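Local structure of MIP07328p (6FKK) at residues A[213-218]-A[224-229]; A[255-260]-A[287-292]. The protein probably acts as a repulsive axon guidance cue, a semaphorin whose extracellular sema domain, a beta-propeller, binds receptors in cell-cell signalling. All coordinates share one frame; numbering follows the deposited sequence.

Contact 1. Residues A[213-218]-A[224-229]; sequences ELSMEV and AVYSRV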
loop_
_atom_site.group_PDB
_atom_site.type_symbol
_atom_site.label_atom_id
_atom_site.label_comp_id
_atom_site.label_asym_id
_atom_site.label_seq_id
_atom_site.Cartn_x
_atom_site.Cartn_y
_atom_site.Cartn_z
ATOM N N GLU A 213 -14.486 2.608 -0.969
ATOM C CA GLU A 213 -15.797 2.456 -0.355
ATOM C C GLU A 213 -16.864 2.946 -1.322
ATOM O O GLU A 213 -16.570 3.594 -2.329
ATOM C CB GLU A 213 -15.885 3.222 0.968
ATOM C CG GLU A 213 -15.825 4.732 0.802
ATOM C CD GLU A 213 -16.236 5.480 2.056
ATOM O OE1 GLU A 213 -15.971 6.698 2.137
ATOM O OE2 GLU A 213 -16.828 4.849 2.959
ATOM N N LEU A 214 -18.114 2.628 -0.993
ATOM C CA LEU A 214 -19.245 3.130 -1.755
ATOM C C LEU A 214 -19.411 4.628 -1.534
ATOM O O LEU A 214 -19.008 5.178 -0.506
ATOM C CB LEU A 214 -20.527 2.398 -1.360
ATOM C CG LEU A 214 -20.549 0.894 -1.642
ATOM C CD1 LEU A 214 -21.865 0.279 -1.183
ATOM C CD2 LEU A 214 -20.305 0.618 -3.121
ATOM N N SER A 215 -20.016 5.290 -2.514
ATOM C CA SER A 215 -20.112 6.742 -2.530
ATOM C C SER A 215 -21.515 7.190 -2.152
ATOM O O SER A 215 -22.505 6.648 -2.653
ATOM C CB SER A 215 -19.749 7.297 -3.905
ATOM O OG SER A 215 -19.949 8.699 -3.942
ATOM N N MET A 216 -21.590 8.182 -1.269
ATOM C CA MET A 216 -22.829 8.893 -0.998
ATOM C C MET A 216 -22.916 10.217 -1.739
ATOM O O MET A 216 -24.020 10.648 -2.085
ATOM C CB MET A 216 -22.975 9.159 0.503
ATOM C CG MET A 216 -23.101 7.914 1.357
ATOM S SD MET A 216 -23.242 8.323 3.107
ATOM C CE MET A 216 -24.501 9.599 3.064
ATOM N N GLU A 217 -21.774 10.855 -2.004
ATOM C CA GLU A 217 -21.768 12.190 -2.589
ATOM C C GLU A 217 -22.357 12.222 -3.993
ATOM O O GLU A 217 -22.708 13.304 -4.477
ATOM C CB GLU A 217 -20.342 12.746 -2.608
ATOM C CG GLU A 217 -19.326 11.837 -3.281
ATOM C CD GLU A 217 -17.923 12.408 -3.236
ATOM O OE1 GLU A 217 -17.781 13.607 -2.926
ATOM O OE2 GLU A 217 -16.960 11.662 -3.506
ATOM N N VAL A 218 -22.465 11.071 -4.662
ATOM C CA VAL A 218 -23.158 11.040 -5.941
ATOM C C VAL A 218 -24.628 11.384 -5.719
ATOM O O VAL A 218 -25.219 11.057 -4.681
ATOM C CB VAL A 218 -23.000 9.675 -6.634
ATOM C CG1 VAL A 218 -21.611 9.546 -7.238
ATOM C CG2 VAL A 218 -23.257 8.547 -5.652
ATOM N N ALA A 224 -21.240 3.540 -6.825
ATOM C CA ALA A 224 -19.933 3.876 -7.362
ATOM C C ALA A 224 -18.897 3.785 -6.253
ATOM O O ALA A 224 -19.126 4.265 -5.138
ATOM C CB ALA A 224 -19.927 5.283 -7.959
ATOM N N VAL A 225 -17.761 3.176 -6.559
ATOM C CA VAL A 225 -16.678 3.041 -5.594
ATOM C C VAL A 225 -15.724 4.217 -5.756
ATOM O O VAL A 225 -15.308 4.541 -6.875
ATOM C CB VAL A 225 -15.942 1.705 -5.773
ATOM C CG1 VAL A 225 -14.837 1.574 -4.742
ATOM C CG2 VAL A 225 -16.916 0.548 -5.660
ATOM N N TYR A 226 -15.385 4.858 -4.641
ATOM C CA TYR A 226 -14.388 5.917 -4.605
ATOM C C TYR A 226 -13.267 5.527 -3.651
ATOM O O TYR A 226 -13.483 4.799 -2.677
ATOM C CB TYR A 226 -14.996 7.258 -4.164
ATOM C CG TYR A 226 -15.889 7.917 -5.194
ATOM C CD1 TYR A 226 -15.831 7.552 -6.532
ATOM C CD2 TYR A 226 -16.784 8.912 -4.827
ATOM C CE1 TYR A 226 -16.647 8.154 -7.475
ATOM C CE2 TYR A 226 -17.602 9.521 -5.762
ATOM C CZ TYR A 226 -17.530 9.138 -7.084
ATOM O OH TYR A 226 -18.344 9.744 -8.016
ATOM N N SER A 227 -12.066 6.017 -3.938
ATOM C CA SER A 227 -10.904 5.779 -3.096
ATOM C C SER A 227 -10.703 6.959 -2.154
ATOM O O SER A 227 -10.812 8.118 -2.562
ATOM C CB SER A 227 -9.650 5.559 -3.942
ATOM O OG SER A 227 -9.823 4.463 -4.823
ATOM N N ARG A 228 -10.411 6.659 -0.890
ATOM C CA ARG A 228 -10.345 7.674 0.149
ATOM C C ARG A 228 -9.048 7.558 0.935
ATOM O O ARG A 228 -8.452 6.482 1.035
ATOM C CB ARG A 228 -11.518 7.560 1.135
ATOM C CG ARG A 228 -12.881 7.338 0.505
ATOM C CD ARG A 228 -13.489 8.623 -0.019
ATOM N NE ARG A 228 -14.941 8.512 -0.120
ATOM C CZ ARG A 228 -15.728 9.440 -0.652
ATOM N NH1 ARG A 228 -15.201 10.555 -1.138
ATOM N NH2 ARG A 228 -17.040 9.254 -0.700
ATOM N N VAL A 229 -8.623 8.684 1.498
ATOM C CA VAL A 229 -7.634 8.715 2.567
ATOM C C VAL A 229 -8.300 9.336 3.786
ATOM O O VAL A 229 -8.934 10.393 3.684
ATOM C CB VAL A 229 -6.358 9.484 2.167
ATOM C CG1 VAL A 229 -6.686 10.888 1.671
ATOM C CG2 VAL A 229 -5.385 9.539 3.335
#
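R228 reaches back along the hairpin of strands 206-214 and 225-233 to meet two glutamates, E213 and E217. From CB, its CG lies 3.9 Å from E213 CG, and the aliphatic parts touch where the two side chains cross at about a right angle. A bend at chi2 (-80°) swings CD aside from E213, and from there NE and the guanidinium continue toward the turn; CG and CD both stay close to E213 OE1. NE donates to E213 OE1 at 3.1 Å, using the anti lone pair of that oxygen, with the carboxylate 79° from the guanidinium plane. NH1 donates to E217 OE2 at 3.2 Å, meeting it from above the carboxylate plane, while NH2 lies farther from that oxygen. Both bonds are bent, with angles near 140° at the hydrogen. Y226 CB sits over one face of the guanidinium. Arginine suits this place because its several N-H groups can serve two carboxylates.

The two backbones pair in the usual antiparallel way: E213 and Y226 form a hydrogen-bonded pair, Y226 N to E213 O measuring 2.9 Å, and L214 faces V225 as the non-hydrogen-bonded pair. Methyls L214 CD2 and V225 CG2 come to 4.2 Å, as suits apolar residues sharing one face of the hairpin. The Y226 ring lies beside the turn: S215 packs on it through CB and OG, E217 brings CG to its edge, V218 CG1 lies 3.4 Å from Y226 OH, and R254 makes a cation-pi contact.

E213 OE1, the oxygen R228 uses, also forms a salt bridge with K252 NZ, its stronger partner, while OE2 accepts from N193 N. E217 is poorly ordered, so its bond is the less certain one. The surrounding cations would probably favour the ionised form of both carboxylates.

Contact 2. Residues A[255-260]-A[287-292]; sequences LNCSVP and AVFTTS. With NAG (2-acetamido-2-deoxy-beta-D-glucopyranose), chain B; NAG (2-acetamido-2-deoxy-beta-D-glucopyranose), chain C.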
loop_
_atom_site.group_PDB
_atom_site.type_symbol
_atom_site.label_atom_id
_atom_site.label_comp_id
_atom_site.label_asym_id
_atom_site.label_seq_id
_atom_site.Cartn_x
_atom_site.Cartn_y
_atom_site.Cartn_z
ATOM N N LEU A 255 -9.308 10.471 -3.077
ATOM C CA LEU A 255 -8.080 10.472 -3.856
ATOM C C LEU A 255 -8.422 10.602 -5.335
ATOM O O LEU A 255 -9.366 9.974 -5.823
ATOM C CB LEU A 255 -7.278 9.197 -3.603
ATOM C CG LEU A 255 -6.729 9.024 -2.187
ATOM C CD1 LEU A 255 -6.038 7.680 -2.057
ATOM C CD2 LEU A 255 -5.768 10.152 -1.851
ATOM N N ASN A 256 -7.654 11.426 -6.042
ATOM C CA ASN A 256 -7.917 11.752 -7.442
ATOM C C ASN A 256 -6.782 11.187 -8.289
ATOM O O ASN A 256 -5.730 11.816 -8.435
ATOM C CB ASN A 256 -8.058 13.262 -7.626
ATOM C CG ASN A 256 -8.484 13.655 -9.032
ATOM O OD1 ASN A 256 -8.244 12.933 -10.002
ATOM N ND2 ASN A 256 -9.120 14.814 -9.148
ATOM N N CYS A 257 -7.006 10.006 -8.853
ATOM C CA CYS A 257 -6.090 9.386 -9.804
ATOM C C CYS A 257 -6.821 9.312 -11.139
ATOM O O CYS A 257 -7.596 8.383 -11.382
ATOM C CB CYS A 257 -5.644 8.008 -9.325
ATOM S SG CYS A 257 -4.408 7.224 -10.384
ATOM N N SER A 258 -6.578 10.299 -12.000
ATOM C CA SER A 258 -7.319 10.408 -13.246
ATOM C C SER A 258 -6.433 11.005 -14.328
ATOM O O SER A 258 -5.470 11.722 -14.043
ATOM C CB SER A 258 -8.576 11.269 -13.078
ATOM O OG SER A 258 -8.235 12.613 -12.785
ATOM N N VAL A 259 -6.781 10.699 -15.573
ATOM C CA VAL A 259 -6.129 11.288 -16.738
ATOM C C VAL A 259 -6.877 12.570 -17.091
ATOM O O VAL A 259 -8.076 12.504 -17.407
ATOM C CB VAL A 259 -6.118 10.320 -17.925
ATOM C CG1 VAL A 259 -5.507 10.993 -19.145
ATOM C CG2 VAL A 259 -5.352 9.056 -17.565
ATOM N N PRO A 260 -6.227 13.729 -17.060
ATOM C CA PRO A 260 -6.949 14.988 -17.256
ATOM C C PRO A 260 -7.463 15.140 -18.679
ATOM O O PRO A 260 -6.988 14.502 -19.622
ATOM C CB PRO A 260 -5.896 16.053 -16.931
ATOM C CG PRO A 260 -4.593 15.377 -17.209
ATOM C CD PRO A 260 -4.789 13.940 -16.829
ATOM N N ALA A 287 0.526 4.568 -5.181
ATOM C CA ALA A 287 -0.651 3.722 -5.065
ATOM C C ALA A 287 -1.033 3.166 -6.427
ATOM O O ALA A 287 -0.722 3.749 -7.469
ATOM C CB ALA A 287 -1.835 4.483 -4.459
ATOM N N VAL A 288 -1.723 2.028 -6.400
ATOM C CA VAL A 288 -2.199 1.347 -7.597
ATOM C C VAL A 288 -3.716 1.442 -7.638
ATOM O O VAL A 288 -4.390 1.127 -6.650
ATOM C CB VAL A 288 -1.739 -0.120 -7.624
ATOM C CG1 VAL A 288 -2.462 -0.877 -8.719
ATOM C CG2 VAL A 288 -0.239 -0.191 -7.824
ATOM N N PHE A 289 -4.251 1.874 -8.776
ATOM C CA PHE A 289 -5.684 2.040 -8.966
ATOM C C PHE A 289 -6.151 1.234 -10.170
ATOM O O PHE A 289 -5.432 1.116 -11.167
ATOM C CB PHE A 289 -6.053 3.514 -9.174
ATOM C CG PHE A 289 -5.763 4.395 -7.995
ATOM C CD1 PHE A 289 -4.477 4.850 -7.751
ATOM C CD2 PHE A 289 -6.784 4.795 -7.148
ATOM C CE1 PHE A 289 -4.212 5.670 -6.673
ATOM C CE2 PHE A 289 -6.524 5.617 -6.067
ATOM C CZ PHE A 289 -5.236 6.054 -5.829
ATOM N N THR A 290 -7.361 0.688 -10.074
ATOM C CA THR A 290 -8.027 0.038 -11.192
ATOM C C THR A 290 -9.366 0.716 -11.450
ATOM O O THR A 290 -9.913 1.405 -10.585
ATOM C CB THR A 290 -8.245 -1.463 -10.935
ATOM O OG1 THR A 290 -8.993 -1.645 -9.725
ATOM C CG2 THR A 290 -6.913 -2.195 -10.825
ATOM N N THR A 291 -9.890 0.516 -12.657
ATOM C CA THR A 291 -11.184 1.078 -13.005
ATOM C C THR A 291 -12.308 0.184 -12.493
ATOM O O THR A 291 -12.105 -0.978 -12.131
ATOM C CB THR A 291 -11.326 1.251 -14.517
ATOM O OG1 THR A 291 -11.334 -0.035 -15.149
ATOM C CG2 THR A 291 -10.178 2.073 -15.068
ATOM N N SER A 292 -13.511 0.749 -12.469
ATOM C CA SER A 292 -14.686 0.003 -12.060
ATOM C C SER A 292 -15.143 -0.909 -13.201
ATOM O O SER A 292 -14.598 -0.890 -14.308
ATOM C CB SER A 292 -15.781 0.962 -11.603
ATOM O OG SER A 292 -15.308 1.800 -10.559
HETATM C C1 NAG B . -9.554 15.272 -10.440
HETATM C C2 NAG B . -10.710 16.258 -10.339
HETATM C C3 NAG B . -11.144 16.719 -11.732
HETATM C C4 NAG B . -9.950 17.168 -12.573
HETATM C C5 NAG B . -8.821 16.143 -12.507
HETATM C C6 NAG B . -7.555 16.607 -13.188
HETATM C C7 NAG B . -12.183 16.016 -8.386
HETATM C C8 NAG B . -13.370 15.300 -7.814
HETATM N N2 NAG B . -11.832 15.666 -9.628
HETATM O O3 NAG B . -12.074 17.783 -11.562
HETATM O O4 NAG B . -10.311 17.266 -13.948
HETATM O O5 NAG B . -8.486 15.865 -11.144
HETATM O O6 NAG B . -7.045 17.790 -12.591
HETATM O O7 NAG B . -11.573 16.871 -7.753
HETATM C C1 NAG C . -11.068 18.449 -14.260
HETATM C C2 NAG C . -10.452 19.136 -15.474
HETATM C C3 NAG C . -11.298 20.339 -15.897
HETATM C C4 NAG C . -12.777 19.978 -16.007
HETATM C C5 NAG C . -13.248 19.208 -14.778
HETATM C C6 NAG C . -14.654 18.672 -14.914
HETATM C C7 NAG C . -8.039 19.176 -15.923
HETATM C C8 NAG C . -6.708 19.710 -15.487
HETATM N N2 NAG C . -9.090 19.556 -15.190
HETATM O O3 NAG C . -10.818 20.807 -17.152
HETATM O O4 NAG C . -13.545 21.174 -16.068
HETATM O O5 NAG C . -12.398 18.080 -14.550
HETATM O O6 NAG C . -14.943 17.719 -13.899
HETATM O O7 NAG C . -8.158 18.435 -16.893
#
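Two first torsions set up the meeting of C257 with F289. In F289, CG stands anti to the carbonyl carbon, and chi2 of 80° turns a face of the ring to strand 251-259. In C257, SG lies opposite the backbone N (chi1 -176°), which leans the sulfur out toward F289 CD1 while CB stays over the ring centre. That CB is 3.7 Å from the centroid of the F289 ring and 9° off its normal, a CH-pi contact over the face. The sulfur approaches obliquely, SG being 3.5 Å from F289 CD1, and continues into the disulfide with C302. L255 meets the ring differently: its CD1 lies at the edge, 4.2 Å from F289 CZ. A flat, polarisable phenylalanine suits this buried place, since it can receive a methylene over its face, a sulfur obliquely and a methyl at its edge.

N256 points away from F289 and carries the N-linked glycan, ND2 being bonded to C1 of the first sugar. S258 OG donates to N256 OD1 at 2.8 Å, in the carbonyl plane, which helps fix the rotation of the amide; serine occupies the third position of the Asn-X-Ser sequon. P260 CB approaches O7 of the second sugar, in chain C, at 3.3 Å. A strand with a disulfide-linked cysteine packed inward and a glycosylated asparagine facing outward is characteristic of an extracellular domain, here the sema beta-propeller.

The two contacts belong to one sheet region of the sema domain, and strands 225-233 and 251-259 are neighbours within it. Contact 1 pairs adjacent strands at a hairpin end, partly buried, and relies on backbone bonds and charge. In contact 2, which is buried, strands 251-259 and 282-290, each paired with 265-279 but not with each other, meet through side chains, with no hydrogen bond between the segments. Their centres are about 13 Å apart, yet they touch: S227 O lies 2.8 Å from L255 N, a probable hydrogen bond, and V229 CG1 packs on L255 CD2. Charge dominates at the hairpin end, and apolar packing where C257 and L255 meet F289 in the interior.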